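Local coordinates for annexin A8 (Homo sapiens, PDB 1W3W), which binds calcium and acidic phospholipids and acts as an anticoagulant by indirectly inhibiting the thromboplastin-specific complex of the coagulation cascade, at residues L159-Q164 and L205-A210. Residues are numbered along the deposited sequence; the frame is centred on the assembly and turned at random.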
loop_
_atom_site.group_PDB
_atom_site.type_symbol
_atom_site.label_atom_id
_atom_site.label_comp_id
_atom_site.label_asym_id
_atom_site.label_seq_id
_atom_site.Cartn_x
_atom_site.Cartn_y
_atom_site.Cartn_z
ATOM N N LEU A 159 -5.937 13.983 3.759
ATOM C CA LEU A 159 -5.917 12.649 4.347
ATOM C C LEU A 159 -7.236 12.340 5.041
ATOM O O LEU A 159 -7.815 11.271 4.847
ATOM C CB LEU A 159 -4.743 12.499 5.313
ATOM C CG LEU A 159 -3.352 12.580 4.677
ATOM C CD1 LEU A 159 -2.288 12.475 5.723
ATOM C CD2 LEU A 159 -3.146 11.517 3.597
ATOM N N VAL A 160 -7.722 13.288 5.836
ATOM C CA VAL A 160 -9.018 13.149 6.481
ATOM C C VAL A 160 -10.157 13.004 5.460
ATOM O O VAL A 160 -11.075 12.204 5.647
ATOM C CB VAL A 160 -9.269 14.342 7.455
ATOM C CG1 VAL A 160 -10.752 14.588 7.675
ATOM C CG2 VAL A 160 -8.573 14.062 8.770
ATOM N N CYS A 161 -10.086 13.760 4.378
ATOM C CA CYS A 161 -11.081 13.665 3.313
ATOM C C CYS A 161 -11.086 12.288 2.648
ATOM O O CYS A 161 -12.149 11.758 2.355
ATOM C CB CYS A 161 -10.846 14.750 2.270
ATOM S SG CYS A 161 -12.143 14.816 1.008
ATOM N N LEU A 162 -9.912 11.697 2.436
ATOM C CA LEU A 162 -9.830 10.367 1.818
ATOM C C LEU A 162 -10.513 9.293 2.671
ATOM O O LEU A 162 -11.024 8.306 2.138
ATOM C CB LEU A 162 -8.374 9.985 1.520
ATOM C CG LEU A 162 -7.730 10.772 0.372
ATOM C CD1 LEU A 162 -6.240 10.499 0.283
ATOM C CD2 LEU A 162 -8.390 10.472 -0.943
ATOM N N LEU A 163 -10.525 9.493 3.989
ATOM C CA LEU A 163 -11.196 8.591 4.923
ATOM C C LEU A 163 -12.683 8.868 5.059
ATOM O O LEU A 163 -13.457 7.963 5.367
ATOM C CB LEU A 163 -10.613 8.743 6.327
ATOM C CG LEU A 163 -9.199 8.283 6.629
ATOM C CD1 LEU A 163 -8.850 8.705 8.058
ATOM C CD2 LEU A 163 -9.073 6.768 6.440
ATOM N N GLN A 164 -13.059 10.132 4.885
ATOM C CA GLN A 164 -14.392 10.632 5.231
ATOM C C GLN A 164 -15.281 10.383 4.041
ATOM O O GLN A 164 -15.567 11.300 3.264
ATOM C CB GLN A 164 -14.345 12.134 5.565
ATOM C CG GLN A 164 -13.834 12.442 6.975
ATOM C CD GLN A 164 -14.955 12.578 7.988
ATOM O OE1 GLN A 164 -15.990 11.925 7.858
ATOM N NE2 GLN A 164 -14.756 13.427 8.995
ATOM N N LEU A 205 -10.372 16.377 -5.932
ATOM C CA LEU A 205 -9.559 15.160 -5.993
ATOM C C LEU A 205 -10.028 14.090 -4.989
ATOM O O LEU A 205 -9.924 12.911 -5.270
ATOM C CB LEU A 205 -8.063 15.482 -5.785
ATOM C CG LEU A 205 -7.106 15.522 -6.987
ATOM C CD1 LEU A 205 -7.714 15.936 -8.315
ATOM C CD2 LEU A 205 -5.917 16.420 -6.647
ATOM N N CYS A 206 -10.583 14.494 -3.849
ATOM C CA CYS A 206 -10.945 13.536 -2.799
ATOM C C CYS A 206 -12.428 13.114 -2.769
ATOM O O CYS A 206 -12.722 11.995 -2.376
ATOM C CB CYS A 206 -10.427 14.000 -1.416
ATOM S SG CYS A 206 -11.172 15.476 -0.658
ATOM N N THR A 207 -13.353 13.952 -3.239
ATOM C CA THR A 207 -14.792 13.612 -3.192
ATOM C C THR A 207 -15.388 13.055 -4.494
ATOM O O THR A 207 -16.448 12.440 -4.463
ATOM C CB THR A 207 -15.644 14.824 -2.728
ATOM O OG1 THR A 207 -15.523 15.902 -3.661
ATOM C CG2 THR A 207 -15.113 15.389 -1.419
ATOM N N ARG A 208 -14.731 13.257 -5.630
ATOM C CA ARG A 208 -15.262 12.759 -6.906
ATOM C C ARG A 208 -14.844 11.330 -7.161
ATOM O O ARG A 208 -13.809 10.888 -6.701
ATOM C CB ARG A 208 -14.785 13.628 -8.069
ATOM C CG ARG A 208 -15.178 15.069 -7.933
ATOM C CD ARG A 208 -16.671 15.302 -7.955
ATOM N NE ARG A 208 -16.928 16.730 -8.050
ATOM C CZ ARG A 208 -17.532 17.478 -7.124
ATOM N NH1 ARG A 208 -18.032 16.947 -6.005
ATOM N NH2 ARG A 208 -17.671 18.781 -7.342
ATOM N N SER A 209 -15.645 10.615 -7.932
ATOM C CA SER A 209 -15.309 9.260 -8.321
ATOM C C SER A 209 -14.150 9.230 -9.307
ATOM O O SER A 209 -13.877 10.225 -9.975
ATOM C CB SER A 209 -16.528 8.593 -8.953
ATOM O OG SER A 209 -16.842 9.167 -10.205
ATOM N N ALA A 210 -13.476 8.082 -9.394
ATOM C CA ALA A 210 -12.374 7.895 -10.341
ATOM C C ALA A 210 -12.807 8.171 -11.776
ATOM O O ALA A 210 -12.100 8.816 -12.533
ATOM C CB ALA A 210 -11.804 6.484 -10.232
#
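A disulfide, Cys161 to Cys206, ties the C-terminal end of helix 153-163 to the C-terminal end of helix 198-207, and so links the second annexin repeat to the third. The two SG atoms lie 2.0 Å apart, and the torsion about the S–S bond is 84°, close to the 90° at which a disulfide is relaxed. The two cysteines reach the bond differently. Cys161 extends its sulfur trans to its own backbone N (chi1 -174°), whereas Cys206 holds its SG between its backbone N and carbonyl carbon (chi1 68°).

Beyond the bridge the two segments touch at only two further points. CD2 of Leu162 meets CB of Cys206 at 4.1 Å, an apolar contact on the carbon side of the bridge that does not extend to the sulfurs. These two residues also give the closest pair of CA atoms, Leu162 CA to Cys206 CA, at 5.7 Å. The Thr207 methyl, CG2, lies 3.9 Å from Cys161 SG, while its hydroxyl OG1 turns back into its own helix and hydrogen-bonds to the carbonyl O of Thr203.

The connection between the repeats is drawn in as well: Ser166 OG hydrogen-bonds to the carbonyl O of Cys206, and the Thr207 side chain rests on Arg167. Just past the helix end, Arg208 NE forms a salt bridge with Asp182. The bridge lies away from the calcium site at Met266, Gly268, Gly270 and Asp310. It is a covalent cross-link between helix ends of consecutive repeats in the all-helical, four-repeat annexin core.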